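Local coordinates for endo-1,4-beta-xylanase C (Paenibacillus barcinonensis, PDB 4XUR), which hydrolyses internal beta-1,4-xylosidic linkages of xylan and is represented here by a CBM22 xylan-binding domain with bound xylotetraose, at residues L108-F113 against R143-T148; G23-W28 against L36-G41; G95-E100 against A128-P133. All blocks are in the same frame, centred on the assembly; numbering follows the deposited sequence.

Contact 1: residues L108-F113 against R143-T148; sequences LEYAMF and RMYAET. With XYP (beta-D-xylopyranose), chain D; XYP (beta-D-xylopyranose), chain B; XYP (beta-D-xylopyranose), chain C.
Tyr110 and Tyr145 meet beside the bound xylotetraose, their side chains crossing at about a right angle. Their strands flank strand 90-101, and the nearest CA atoms, of Tyr110 and Arg143, are 9.5 Å apart, so only side chains meet. Tyr110 CB is near both O4 of the chain D xylose (3.6 Å) and Tyr145 OH (3.7 Å). CG and CD2 pack against C5 of that xylose, CD2 at 3.3 Å. CD1 faces Tyr145 OH. CE1, CZ and OH reach O5 of the chain B xylose, OH at 3.4 Å. Both xyloses lie over the same ring face, offset toward its rim. The backbone of Leu108 covers part of the other face.

Tyr145 OH donates a 3.0 Å hydrogen bond to O2 of the chain D xylose. Glu147 takes the same sugar with both oxygens: OE1 accepts from O2 at 2.5 Å and OE2 from O3 at 2.8 Å. Ser96 also bonds to OE2. At the start of the first segment, Leu108 CD1 touches the edge of the Arg143 guanidinium, which forms salt bridges with Glu65, Glu98 and Glu100. Arg31, Tyr59 and Trp150 complete the glycan pocket, a xylan-binding cleft on the face of a beta-sandwich module.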
loop_
_atom_site.group_PDB
_atom_site.type_symbol
_atom_site.label_atom_id
_atom_site.label_comp_id
_atom_site.label_asym_id
_atom_site.label_seq_id
_atom_site.Cartn_x
_atom_site.Cartn_y
_atom_site.Cartn_z
ATOM N N LEU A 108 -9.877 11.834 8.488
ATOM C CA LEU A 108 -8.786 10.890 8.320
ATOM C C LEU A 108 -7.451 11.603 8.109
ATOM O O LEU A 108 -7.420 12.747 7.590
ATOM C CB LEU A 108 -9.038 9.944 7.110
ATOM C CG LEU A 108 -10.268 9.017 7.198
ATOM C CD1 LEU A 108 -10.260 7.984 6.076
ATOM C CD2 LEU A 108 -10.350 8.288 8.516
ATOM N N GLU A 109 -6.369 10.929 8.536
ATOM C CA GLU A 109 -5.001 11.368 8.402
ATOM C C GLU A 109 -4.203 10.432 7.521
ATOM O O GLU A 109 -4.478 9.232 7.483
ATOM C CB GLU A 109 -4.289 11.229 9.778
ATOM C CG GLU A 109 -4.419 12.376 10.660
ATOM C CD GLU A 109 -3.594 12.147 11.936
ATOM O OE1 GLU A 109 -2.398 11.691 11.853
ATOM O OE2 GLU A 109 -4.138 12.390 12.952
ATOM N N TYR A 110 -3.164 10.962 6.878
ATOM C CA TYR A 110 -2.295 10.183 5.981
ATOM C C TYR A 110 -0.853 10.550 6.222
ATOM O O TYR A 110 -0.527 11.736 6.405
ATOM C CB TYR A 110 -2.677 10.417 4.500
ATOM C CG TYR A 110 -4.227 10.532 4.296
ATOM C CD1 TYR A 110 -5.019 9.416 4.086
ATOM C CD2 TYR A 110 -4.867 11.791 4.266
ATOM C CE1 TYR A 110 -6.402 9.527 3.920
ATOM C CE2 TYR A 110 -6.213 11.907 4.092
ATOM C CZ TYR A 110 -6.994 10.784 3.911
ATOM O OH TYR A 110 -8.382 10.942 3.718
ATOM N N ALA A 111 0.015 9.571 6.136
ATOM C CA ALA A 111 1.479 9.740 6.288
ATOM C C ALA A 111 2.194 8.746 5.417
ATOM O O ALA A 111 1.853 7.582 5.405
ATOM C CB ALA A 111 1.847 9.490 7.684
ATOM N N MET A 112 3.209 9.230 4.677
ATOM C CA MET A 112 4.158 8.363 3.990
ATOM C C MET A 112 5.214 7.858 4.961
ATOM O O MET A 112 5.895 8.660 5.594
ATOM C CB MET A 112 4.861 9.138 2.862
ATOM C CG MET A 112 5.574 8.274 1.842
ATOM S SD MET A 112 6.858 9.217 0.985
ATOM C CE MET A 112 5.916 10.611 0.441
ATOM N N PHE A 113 5.389 6.555 5.014
ATOM C CA PHE A 113 6.416 5.936 5.765
ATOM C C PHE A 113 7.632 5.497 4.938
ATOM O O PHE A 113 8.753 5.282 5.528
ATOM C CB PHE A 113 5.850 4.749 6.603
ATOM C CG PHE A 113 5.400 3.560 5.781
ATOM C CD1 PHE A 113 6.312 2.614 5.312
ATOM C CD2 PHE A 113 4.060 3.386 5.505
ATOM C CE1 PHE A 113 5.863 1.511 4.579
ATOM C CE2 PHE A 113 3.611 2.279 4.788
ATOM C CZ PHE A 113 4.506 1.334 4.353
ATOM N N ARG A 143 -4.267 1.764 8.341
ATOM C CA ARG A 143 -4.282 0.939 7.121
ATOM C C ARG A 143 -3.080 1.279 6.316
ATOM O O ARG A 143 -2.776 2.461 6.048
ATOM C CB ARG A 143 -5.559 1.222 6.327
ATOM C CG ARG A 143 -6.843 1.096 7.100
ATOM C CD ARG A 143 -7.553 2.417 7.298
ATOM N NE ARG A 143 -8.684 2.333 8.270
ATOM C CZ ARG A 143 -9.660 3.193 8.413
ATOM N NH1 ARG A 143 -9.778 4.294 7.684
ATOM N NH2 ARG A 143 -10.601 2.931 9.309
ATOM N N MET A 144 -2.373 0.248 5.915
ATOM C CA MET A 144 -1.228 0.450 5.035
ATOM C C MET A 144 -1.702 0.516 3.586
ATOM O O MET A 144 -2.616 -0.168 3.212
ATOM C CB MET A 144 -0.197 -0.619 5.211
ATOM C CG MET A 144 -0.614 -2.011 4.764
ATOM S SD MET A 144 0.787 -3.135 4.946
ATOM C CE MET A 144 1.898 -2.431 3.725
ATOM N N TYR A 145 -1.057 1.337 2.745
ATOM C CA TYR A 145 -1.400 1.361 1.342
ATOM C C TYR A 145 -0.237 1.793 0.482
ATOM O O TYR A 145 0.744 2.356 1.025
ATOM C CB TYR A 145 -2.653 2.233 1.058
ATOM C CG TYR A 145 -2.550 3.712 1.275
ATOM C CD1 TYR A 145 -2.766 4.235 2.535
ATOM C CD2 TYR A 145 -2.359 4.605 0.202
ATOM C CE1 TYR A 145 -2.725 5.599 2.749
ATOM C CE2 TYR A 145 -2.308 5.981 0.399
ATOM C CZ TYR A 145 -2.526 6.468 1.670
ATOM O OH TYR A 145 -2.502 7.839 1.922
ATOM N N ALA A 146 -0.339 1.507 -0.822
ATOM C CA ALA A 146 0.661 2.009 -1.768
ATOM C C ALA A 146 0.033 2.996 -2.699
ATOM O O ALA A 146 -1.124 2.891 -3.044
ATOM C CB ALA A 146 1.258 0.848 -2.600
ATOM N N GLU A 147 0.864 3.949 -3.165
ATOM C CA GLU A 147 0.390 5.009 -4.054
ATOM C C GLU A 147 1.579 5.639 -4.773
ATOM O O GLU A 147 2.706 5.301 -4.540
ATOM C CB GLU A 147 -0.328 6.076 -3.270
ATOM C CG GLU A 147 0.552 6.824 -2.262
ATOM C CD GLU A 147 -0.209 7.864 -1.498
ATOM O OE1 GLU A 147 -1.283 8.368 -1.973
ATOM O OE2 GLU A 147 0.270 8.214 -0.397
ATOM N N THR A 148 1.284 6.567 -5.683
ATOM C CA THR A 148 2.338 7.440 -6.272
ATOM C C THR A 148 2.335 8.820 -5.568
ATOM O O THR A 148 1.421 9.188 -4.834
ATOM C CB THR A 148 2.162 7.579 -7.798
ATOM O OG1 THR A 148 0.801 7.845 -8.136
ATOM C CG2 THR A 148 2.535 6.320 -8.428
HETATM C C1 XYP D . -3.991 11.584 0.435
HETATM C C2 XYP D . -2.684 11.036 -0.138
HETATM C C3 XYP D . -1.534 11.142 0.856
HETATM C C4 XYP D . -1.471 12.579 1.424
HETATM C C5 XYP D . -2.845 13.046 1.914
HETATM O O2 XYP D . -2.849 9.657 -0.445
HETATM O O3 XYP D . -0.306 10.838 0.242
HETATM O O4 XYP D . -0.540 12.550 2.531
HETATM O O5 XYP D . -3.785 12.974 0.863
HETATM C C1 XYP B . -8.973 10.566 -0.406
HETATM C C2 XYP B . -8.670 12.031 -0.475
HETATM C C3 XYP B . -7.257 12.304 -0.892
HETATM C C4 XYP B . -6.297 11.483 -0.007
HETATM C C5 XYP B . -6.712 10.021 0.036
HETATM O O2 XYP B . -9.598 12.663 -1.428
HETATM O O3 XYP B . -6.932 13.681 -0.744
HETATM O O4 XYP B . -5.010 11.575 -0.540
HETATM O O5 XYP B . -8.044 9.906 0.507
HETATM C C1 XYP C . 0.041 13.866 2.782
HETATM C C2 XYP C . 0.647 13.899 4.189
HETATM C C3 XYP C . 1.418 15.161 4.369
HETATM C C4 XYP C . 2.389 15.431 3.214
HETATM C C5 XYP C . 1.652 15.300 1.866
HETATM O O2 XYP C . -0.385 13.809 5.144
HETATM O O3 XYP C . 2.183 15.075 5.589
HETATM O O4 XYP C . 2.935 16.736 3.332
HETATM O O5 XYP C . 1.061 14.043 1.743
#

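Contact 2: residues G23-W28 against L36-G41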
loop_
_atom_site.group_PDB
_atom_site.type_symbol
_atom_site.label_atom_id
_atom_site.label_comp_id
_atom_site.label_asym_id
_atom_site.label_seq_id
_atom_site.Cartn_x
_atom_site.Cartn_y
_atom_site.Cartn_z
ATOM N N GLY A 23 -4.748 -16.875 -4.067
ATOM C CA GLY A 23 -5.662 -16.221 -4.984
ATOM C C GLY A 23 -6.683 -15.303 -4.378
ATOM O O GLY A 23 -7.604 -14.824 -5.069
ATOM N N ASN A 24 -6.560 -15.069 -3.066
ATOM C CA ASN A 24 -7.647 -14.383 -2.349
ATOM C C ASN A 24 -7.342 -12.932 -2.177
ATOM O O ASN A 24 -6.264 -12.576 -1.731
ATOM C CB ASN A 24 -7.896 -15.005 -0.961
ATOM C CG ASN A 24 -8.397 -16.438 -1.042
ATOM O OD1 ASN A 24 -9.143 -16.803 -1.958
ATOM N ND2 ASN A 24 -7.968 -17.252 -0.093
ATOM N N ILE A 25 -8.333 -12.087 -2.477
ATOM C CA ILE A 25 -8.183 -10.645 -2.186
ATOM C C ILE A 25 -8.116 -10.329 -0.721
ATOM O O ILE A 25 -7.540 -9.294 -0.319
ATOM C CB ILE A 25 -9.360 -9.862 -2.831
ATOM C CG1 ILE A 25 -9.063 -8.366 -2.851
ATOM C CG2 ILE A 25 -10.625 -10.157 -2.077
ATOM C CD1 ILE A 25 -7.841 -7.991 -3.626
ATOM N N GLY A 26 -8.733 -11.167 0.127
ATOM C CA GLY A 26 -8.745 -10.893 1.560
ATOM C C GLY A 26 -9.489 -9.612 1.873
ATOM O O GLY A 26 -10.554 -9.355 1.324
ATOM N N ASN A 27 -8.928 -8.809 2.774
ATOM C CA ASN A 27 -9.461 -7.507 3.105
ATOM C C ASN A 27 -8.837 -6.357 2.355
ATOM O O ASN A 27 -9.086 -5.145 2.701
ATOM C CB ASN A 27 -9.326 -7.252 4.637
ATOM C CG ASN A 27 -10.107 -8.243 5.452
ATOM O OD1 ASN A 27 -9.564 -8.855 6.346
ATOM N ND2 ASN A 27 -11.383 -8.433 5.112
ATOM N N TRP A 28 -8.082 -6.655 1.288
ATOM C CA TRP A 28 -7.496 -5.597 0.511
ATOM C C TRP A 28 -8.629 -4.839 -0.247
ATOM O O TRP A 28 -9.563 -5.473 -0.741
ATOM C CB TRP A 28 -6.468 -6.144 -0.449
ATOM C CG TRP A 28 -5.183 -6.560 0.226
ATOM C CD1 TRP A 28 -4.939 -7.758 0.811
ATOM C CD2 TRP A 28 -3.991 -5.763 0.394
ATOM N NE1 TRP A 28 -3.663 -7.776 1.336
ATOM C CE2 TRP A 28 -3.049 -6.557 1.096
ATOM C CE3 TRP A 28 -3.642 -4.454 0.044
ATOM C CZ2 TRP A 28 -1.797 -6.100 1.434
ATOM C CZ3 TRP A 28 -2.393 -3.998 0.350
ATOM C CH2 TRP A 28 -1.461 -4.802 1.063
ATOM N N LEU A 36 -8.967 -3.476 -8.068
ATOM C CA LEU A 36 -7.998 -4.433 -7.523
ATOM C C LEU A 36 -8.321 -5.855 -7.922
ATOM O O LEU A 36 -9.497 -6.249 -7.950
ATOM C CB LEU A 36 -8.063 -4.366 -5.971
ATOM C CG LEU A 36 -7.066 -3.423 -5.296
ATOM C CD1 LEU A 36 -7.464 -1.982 -5.513
ATOM C CD2 LEU A 36 -6.958 -3.776 -3.783
ATOM N N GLU A 37 -7.274 -6.619 -8.249
ATOM C CA GLU A 37 -7.432 -8.011 -8.743
ATOM C C GLU A 37 -6.191 -8.828 -8.462
ATOM O O GLU A 37 -5.074 -8.414 -8.760
ATOM C CB GLU A 37 -7.719 -8.014 -10.241
ATOM C CG GLU A 37 -7.997 -9.396 -10.786
ATOM C CD GLU A 37 -7.971 -9.438 -12.296
ATOM O OE1 GLU A 37 -8.031 -8.332 -12.935
ATOM O OE2 GLU A 37 -7.885 -10.556 -12.839
ATOM N N VAL A 38 -6.374 -9.999 -7.851
ATOM C CA VAL A 38 -5.252 -10.915 -7.712
ATOM C C VAL A 38 -5.033 -11.650 -9.038
ATOM O O VAL A 38 -5.923 -12.389 -9.491
ATOM C CB VAL A 38 -5.513 -11.963 -6.589
ATOM C CG1 VAL A 38 -4.330 -12.897 -6.430
ATOM C CG2 VAL A 38 -5.809 -11.271 -5.262
ATOM N N VAL A 39 -3.885 -11.417 -9.649
ATOM C CA VAL A 39 -3.602 -11.941 -10.991
ATOM C C VAL A 39 -2.648 -13.126 -10.840
ATOM O O VAL A 39 -1.988 -13.266 -9.840
ATOM C CB VAL A 39 -2.932 -10.885 -11.907
ATOM C CG1 VAL A 39 -3.829 -9.684 -12.076
ATOM C CG2 VAL A 39 -1.525 -10.519 -11.423
ATOM N N SER A 40 -2.648 -14.014 -11.845
ATOM C CA SER A 40 -1.629 -15.028 -11.846
ATOM C C SER A 40 -0.719 -14.903 -13.091
ATOM O O SER A 40 -1.127 -14.387 -14.127
ATOM C CB SER A 40 -2.270 -16.436 -11.745
ATOM O OG SER A 40 -2.786 -16.822 -13.017
ATOM N N GLY A 41 0.497 -15.388 -12.957
ATOM C CA GLY A 41 1.537 -15.243 -13.966
ATOM C C GLY A 41 2.374 -14.013 -13.829
ATOM O O GLY A 41 3.276 -13.766 -14.624
#
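Gly23 and Val38 meet where the loop of residues 23-28 starts along strand 35-40. The glycine backbone packs against the valine: Gly23 O is 3.9 Å from Val38 CB, and Gly23 CA is equally close to Val38 CG1. The other valine branch serves the next residue. Val38 CG2 lies 3.8 Å from Asn24 O. The Asn24 side chain starts away from the strand, and its backbone N is bonded to Asp22 OD1.

Ile25 brings the first side chain into the contact. Its CG1 stands opposite the backbone N (chi1 -166°), and this carries CD1 toward the strand. Ile25 CD1 is 4.2 Å from Val38 CG2. It also approaches Leu36 CD2 at 4.3 Å. One methyl thus touches two strand residues that stand on the same side of the strand.

The chain then reverses in a type II' beta turn from Ile25 to Trp28. Gly26 takes its second position, with the positive phi that this turn needs there. The turn is closed by a 3.1 Å hydrogen bond from Trp28 N to Ile25 O.

Trp28 touches the strand through the base of its side chain. Trp28 CB is 4.1 Å from Leu36 CD2, while the indole leads away from the strand. The contact is van der Waals throughout: apolar side chains meet in one part, and methyls meet loop backbone in the other.

Around it, Ile25 and Trp28 also rest on Leu50 of strand 48-53, the antiparallel partner of strand 35-40. Trp28 also meets Phe20, the loop residue Pro62, and Val169 of strand 164-173. The loop thus lies against a sheet margin near the surface, joining strand 16-18 to strand 35-40.

Contact 3: residues G95-E100 against A128-P133; sequences GSLEKE and ADIIVP
This is an apolar contact between the two sheets of the domain, with a water-bridged polar end. Leu97 and Lys99 belong to strand 90-101 of the four-stranded sheet. Ile130 belongs to strand 124-131 of the other sheet, and Pro133 follows just beyond that strand. Backbones stay far apart, and side chains span the gap.

Leu97 and Ile130 reach toward each other tip to tip. Their CD1 methyls, Leu97 CD1 and Ile130 CD1, are 4.0 Å apart. In Ile130 the CG1 branch sits between the backbone N and the carbonyl carbon (chi1 63°), and its CD1 provides the touching methyl. Phe113 of strand 109-119 packs on both residues, while Ile130 also meets Val76 and Ile78 of its own sheet.

Two residues along, the aliphatic part of Lys99 passes the proline ring. Lys99 CD is 4.3 Å from Pro133 CG. A turn about the CG-CD bond of Lys99 (chi3 -107°) redirects the chain beyond CD. The ammonium then donates to a water, with Lys99 NZ 2.6 Å from the water oxygen. That water donates to Ile131 O at 2.7 Å. The lysine is thereby tied to the opposite strand through its water as well as its carbons. Apolar side chains meeting between two antiparallel sheets are characteristic of a beta-sandwich, the fold of this CBM22 domain.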
loop_
_atom_site.group_PDB
_atom_site.type_symbol
_atom_site.label_atom_id
_atom_site.label_comp_id
_atom_site.label_asym_id
_atom_site.label_seq_id
_atom_site.Cartn_x
_atom_site.Cartn_y
_atom_site.Cartn_z
ATOM N N GLY A 95 4.992 3.989 0.133
ATOM C CA GLY A 95 4.153 3.269 1.133
ATOM C C GLY A 95 3.605 4.296 2.118
ATOM O O GLY A 95 4.350 5.144 2.616
ATOM N N SER A 96 2.296 4.212 2.398
ATOM C CA SER A 96 1.607 5.174 3.270
ATOM C C SER A 96 0.670 4.516 4.273
ATOM O O SER A 96 0.291 3.344 4.139
ATOM C CB SER A 96 0.852 6.170 2.430
ATOM O OG SER A 96 1.692 6.896 1.580
ATOM N N LEU A 97 0.298 5.291 5.290
ATOM C CA LEU A 97 -0.618 4.898 6.287
ATOM C C LEU A 97 -1.817 5.789 6.217
ATOM O O LEU A 97 -1.649 7.003 6.223
ATOM C CB LEU A 97 -0.013 4.957 7.702
ATOM C CG LEU A 97 1.279 4.190 7.946
ATOM C CD1 LEU A 97 1.704 4.483 9.370
ATOM C CD2 LEU A 97 1.116 2.712 7.674
ATOM N N GLU A 98 -3.014 5.199 6.300
ATOM C CA GLU A 98 -4.266 5.987 6.555
ATOM C C GLU A 98 -4.722 5.753 7.955
ATOM O O GLU A 98 -4.872 4.589 8.352
ATOM C CB GLU A 98 -5.360 5.537 5.561
ATOM C CG GLU A 98 -6.723 6.120 5.877
ATOM C CD GLU A 98 -7.751 5.682 4.791
ATOM O OE1 GLU A 98 -7.544 5.997 3.620
ATOM O OE2 GLU A 98 -8.679 4.928 5.143
ATOM N N LYS A 99 -4.900 6.825 8.747
ATOM C CA LYS A 99 -5.258 6.707 10.174
ATOM C C LYS A 99 -6.613 7.340 10.499
ATOM O O LYS A 99 -6.908 8.427 10.040
ATOM C CB LYS A 99 -4.172 7.323 11.038
ATOM C CG LYS A 99 -2.925 6.498 11.111
ATOM C CD LYS A 99 -1.905 7.203 12.022
ATOM C CE LYS A 99 -0.793 7.800 11.259
ATOM N NZ LYS A 99 0.258 8.242 12.171
ATOM N N GLU A 100 -7.400 6.613 11.274
ATOM C CA GLU A 100 -8.726 7.021 11.750
ATOM C C GLU A 100 -8.648 7.081 13.296
ATOM O O GLU A 100 -8.091 6.169 13.941
ATOM C CB GLU A 100 -9.799 6.003 11.340
ATOM C CG GLU A 100 -11.190 6.314 11.867
ATOM C CD GLU A 100 -12.127 5.156 11.701
ATOM O OE1 GLU A 100 -12.646 4.971 10.630
ATOM O OE2 GLU A 100 -12.343 4.391 12.682
ATOM N N ALA A 128 9.969 0.318 6.033
ATOM C CA ALA A 128 10.328 1.213 7.136
ATOM C C ALA A 128 9.811 0.673 8.459
ATOM O O ALA A 128 8.890 -0.155 8.500
ATOM C CB ALA A 128 9.772 2.607 6.916
ATOM N N ASP A 129 10.393 1.150 9.544
ATOM C CA ASP A 129 9.699 1.056 10.891
ATOM C C ASP A 129 8.555 2.068 10.897
ATOM O O ASP A 129 8.688 3.226 10.467
ATOM C CB ASP A 129 10.642 1.373 12.041
ATOM C CG ASP A 129 11.573 0.242 12.430
ATOM O OD1 ASP A 129 11.602 -0.836 11.829
ATOM O OD2 ASP A 129 12.288 0.469 13.428
ATOM N N ILE A 130 7.440 1.662 11.492
ATOM C CA ILE A 130 6.386 2.660 11.826
ATOM C C ILE A 130 5.973 2.528 13.297
ATOM O O ILE A 130 6.124 1.468 13.925
ATOM C CB ILE A 130 5.155 2.486 10.943
ATOM C CG1 ILE A 130 4.476 1.139 11.155
ATOM C CG2 ILE A 130 5.522 2.703 9.509
ATOM C CD1 ILE A 130 2.964 1.205 11.225
ATOM N N ILE A 131 5.410 3.624 13.813
ATOM C CA ILE A 131 4.896 3.685 15.171
ATOM C C ILE A 131 3.369 3.478 15.051
ATOM O O ILE A 131 2.678 4.108 14.226
ATOM C CB ILE A 131 5.262 5.100 15.768
ATOM C CG1 ILE A 131 6.720 5.107 16.123
ATOM C CG2 ILE A 131 4.380 5.466 16.979
ATOM C CD1 ILE A 131 7.333 6.469 16.120
ATOM N N VAL A 132 2.850 2.619 15.917
ATOM C CA VAL A 132 1.427 2.438 16.083
ATOM C C VAL A 132 1.054 3.376 17.241
ATOM O O VAL A 132 1.573 3.153 18.354
ATOM C CB VAL A 132 1.111 0.950 16.432
ATOM C CG1 VAL A 132 -0.348 0.693 16.439
ATOM C CG2 VAL A 132 1.741 0.038 15.366
ATOM N N PRO A 133 0.203 4.366 16.999
ATOM C CA PRO A 133 -0.169 5.286 18.124
ATOM C C PRO A 133 -0.800 4.567 19.324
ATOM O O PRO A 133 -1.432 3.498 19.133
ATOM C CB PRO A 133 -1.144 6.230 17.490
ATOM C CG PRO A 133 -0.846 6.208 16.019
ATOM C CD PRO A 133 -0.432 4.781 15.769
HETATM O O HOH W 1 1.963 6.534 13.231
#

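In the fold
Contacts 1 and 3 are both partly buried and share strand neighbours: residues 95-100 lie between 108-113 and 143-148 in one sheet, bonded to both. They look to opposite faces of that sheet. Contact 1 lies on its sugar-binding face. Its segments touch only by van der Waals contact, while hydrogen bonds and ring packing go to the xyloses. Contact 3 lies on its inner face, where buried leucine and isoleucine link the two sheets and lysine ends at a water. Contact 2 is a surface contact about 20 Å from contact 1, centre to centre. It is largely apolar, like contact 3, but joins a loop to a strand on the calcium-bearing side of the domain.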